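Local structure of CELL WALL surface anchor family protein (2WW8) at residues R256-K261 against R581-I586. The protein is the pilus adhesin RrgA of Streptococcus pneumoniae, a cell-wall-anchored protein that probably attaches the bacterium to host cells. Sequence-based numbering, arbitrary orientation. Where two conformers were deposited one is given.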
loop_
_atom_site.group_PDB
_atom_site.type_symbol
_atom_site.label_atom_id
_atom_site.label_comp_id
_atom_site.label_asym_id
_atom_site.label_seq_id
_atom_site.Cartn_x
_atom_site.Cartn_y
_atom_site.Cartn_z
ATOM N N ARG A 256 -24.952 -4.898 9.963
ATOM C CA ARG A 256 -23.496 -5.004 9.967
ATOM C C ARG A 256 -22.843 -3.619 9.993
ATOM O O ARG A 256 -21.853 -3.498 10.721
ATOM C CB ARG A 256 -22.921 -5.827 8.810
ATOM C CG ARG A 256 -23.343 -7.320 8.924
ATOM C CD ARG A 256 -22.908 -8.057 7.645
ATOM N NE ARG A 256 -23.218 -9.452 7.924
ATOM C CZ ARG A 256 -23.340 -10.420 7.026
ATOM N NH1 ARG A 256 -23.149 -10.134 5.735
ATOM N NH2 ARG A 256 -23.629 -11.654 7.462
ATOM N N SER A 257 -23.356 -2.657 9.212
ATOM C CA SER A 257 -22.733 -1.321 9.173
ATOM C C SER A 257 -22.964 -0.567 10.473
ATOM O O SER A 257 -22.056 0.094 10.944
ATOM C CB SER A 257 -23.134 -0.441 7.992
ATOM O OG SER A 257 -22.527 0.825 8.191
ATOM N N LEU A 258 -24.148 -0.697 11.051
ATOM C CA LEU A 258 -24.447 -0.117 12.352
ATOM C C LEU A 258 -23.533 -0.704 13.465
ATOM O O LEU A 258 -23.002 0.019 14.299
ATOM C CB LEU A 258 -25.935 -0.315 12.715
ATOM C CG LEU A 258 -26.354 0.190 14.108
ATOM C CD1 LEU A 258 -26.161 1.704 14.214
ATOM C CD2 LEU A 258 -27.773 -0.218 14.491
ATOM N N ILE A 259 -23.330 -2.017 13.459
ATOM C CA ILE A 259 -22.379 -2.650 14.359
ATOM C C ILE A 259 -21.004 -1.975 14.181
ATOM O O ILE A 259 -20.385 -1.601 15.188
ATOM C CB ILE A 259 -22.304 -4.160 14.095
ATOM C CG1 ILE A 259 -23.645 -4.772 14.528
ATOM C CG2 ILE A 259 -21.134 -4.770 14.837
ATOM C CD1 ILE A 259 -23.803 -6.218 14.055
ATOM N N ASP A 260 -20.524 -1.821 12.942
ATOM C CA ASP A 260 -19.225 -1.149 12.718
ATOM C C ASP A 260 -19.207 0.249 13.336
ATOM O O ASP A 260 -18.175 0.639 13.862
ATOM C CB ASP A 260 -18.805 -0.956 11.249
ATOM C CG ASP A 260 -18.501 -2.257 10.514
ATOM O OD1 ASP A 260 -18.121 -3.249 11.163
ATOM O OD2 ASP A 260 -18.660 -2.331 9.262
ATOM N N LYS A 261 -20.266 1.033 13.205
ATOM C CA LYS A 261 -20.278 2.389 13.748
ATOM C C LYS A 261 -20.300 2.344 15.280
ATOM O O LYS A 261 -19.536 3.059 15.919
ATOM C CB LYS A 261 -21.526 3.150 13.285
ATOM C CG LYS A 261 -21.471 3.525 11.814
ATOM C CD LYS A 261 -22.790 4.209 11.456
ATOM C CE LYS A 261 -23.235 3.823 10.035
ATOM N NZ LYS A 261 -22.299 4.519 9.178
ATOM N N ARG A 581 -29.542 7.803 11.353
ATOM C CA ARG A 581 -30.235 8.954 11.903
ATOM C C ARG A 581 -30.519 8.762 13.403
ATOM O O ARG A 581 -30.257 9.659 14.210
ATOM C CB ARG A 581 -31.566 9.158 11.129
ATOM C CG ARG A 581 -32.193 10.533 11.387
ATOM C CD ARG A 581 -33.444 10.789 10.545
ATOM N NE ARG A 581 -34.600 9.956 10.947
ATOM C CZ ARG A 581 -35.425 10.189 11.977
ATOM N NH1 ARG A 581 -35.278 11.242 12.756
ATOM N NH2 ARG A 581 -36.442 9.398 12.222
ATOM N N TYR A 582 -31.017 7.604 13.804
ATOM C CA TYR A 582 -31.338 7.384 15.232
ATOM C C TYR A 582 -30.007 7.278 16.018
ATOM O O TYR A 582 -29.888 7.831 17.133
ATOM C CB TYR A 582 -32.227 6.137 15.434
ATOM C CG TYR A 582 -33.690 6.340 15.125
ATOM C CD1 TYR A 582 -34.353 7.466 15.573
ATOM C CD2 TYR A 582 -34.426 5.379 14.419
ATOM C CE1 TYR A 582 -35.671 7.691 15.313
ATOM C CE2 TYR A 582 -35.784 5.578 14.204
ATOM C CZ TYR A 582 -36.384 6.721 14.628
ATOM O OH TYR A 582 -37.711 6.939 14.412
ATOM N N PHE A 583 -28.998 6.631 15.418
ATOM C CA PHE A 583 -27.677 6.611 16.023
ATOM C C PHE A 583 -27.212 8.054 16.371
ATOM O O PHE A 583 -26.675 8.321 17.447
ATOM C CB PHE A 583 -26.713 5.843 15.111
ATOM C CG PHE A 583 -25.322 5.618 15.708
ATOM C CD1 PHE A 583 -25.193 5.084 16.988
ATOM C CD2 PHE A 583 -24.173 5.936 15.020
ATOM C CE1 PHE A 583 -23.935 4.851 17.558
ATOM C CE2 PHE A 583 -22.886 5.760 15.617
ATOM C CZ PHE A 583 -22.781 5.186 16.875
ATOM N N HIS A 584 -27.384 8.968 15.411
ATOM C CA HIS A 584 -26.979 10.337 15.561
ATOM C C HIS A 584 -27.886 11.092 16.552
ATOM O O HIS A 584 -27.618 12.240 16.836
ATOM C CB HIS A 584 -26.859 11.076 14.213
ATOM C CG HIS A 584 -25.649 10.708 13.417
ATOM N ND1 HIS A 584 -25.550 9.533 12.702
ATOM C CD2 HIS A 584 -24.484 11.368 13.202
ATOM C CE1 HIS A 584 -24.378 9.473 12.091
ATOM N NE2 HIS A 584 -23.713 10.573 12.389
ATOM N N THR A 585 -28.926 10.505 17.133
ATOM C CA THR A 585 -29.580 11.307 18.160
ATOM C C THR A 585 -28.857 11.076 19.493
ATOM O O THR A 585 -29.134 11.760 20.459
ATOM C CB THR A 585 -31.089 10.988 18.324
ATOM O OG1 THR A 585 -31.223 9.657 18.847
ATOM C CG2 THR A 585 -31.859 11.138 17.005
ATOM N N ILE A 586 -27.980 10.082 19.577
ATOM C CA ILE A 586 -27.319 9.792 20.841
ATOM C C ILE A 586 -25.811 9.976 20.748
ATOM O O ILE A 586 -25.149 9.975 21.788
ATOM C CB ILE A 586 -27.686 8.403 21.417
ATOM C CG1 ILE A 586 -27.293 7.275 20.483
ATOM C CG2 ILE A 586 -29.200 8.411 21.695
ATOM C CD1 ILE A 586 -27.799 5.934 20.946
#
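Phe583, on helix 575-583, reaches across to helix 247-263 and meets Lys261 and Leu258 there. The contact is small, together the two segments bury 147 Å², and no hydrogen bond crosses it. Its closest approach is aliphatic against aromatic: Lys261 CB lies 3.8 Å from Phe583 CE2. Farther along the same side chain, Lys261 CD is 4.2 Å from Phe583 CD2. The methylenes run obliquely past the ring, and bends at chi3 and chi4 carry the ammonium group away from it. Lys261 NZ is 6.9 Å from His584 ND1, too far for a bond. The ring tip also reaches the lysine backbone, with Phe583 CZ 4.0 Å from Lys261 O. Phe583 CG is anti to the backbone N (chi1 -174°), which carries the ring out toward helix 247-263. Leu258, one helical turn before Lys261, adds a looser apolar contact, its CD1 4.3 Å from Phe583 CB.

Both helices belong to the integrin I-like (von Willebrand factor A) domain, a parallel sheet flanked by helices. They pack on the same side of that sheet: Leu258 and Tyr582 both touch Phe383 on strand 379-386. Tyr216, on strand 203-218, meets the Phe583 ring edge-to-face, so the aromatic group joins the last helix of this domain to the neighbouring beta structure as well as to helix 247-263.

Hydrogen bonds within 581-586 shape the backbone around Tyr582 and Thr585. Tyr582 O accepts from Thr585 N and from Thr585 OG1, the hydroxyl lying 2.8 Å from Tyr582 O, in the carbonyl plane and on a lone pair, with the angle at the carbonyl oxygen 141°. Farther on the chain enters strand 587-591, where Glu589 accepts a hydrogen bond from His584 NE2.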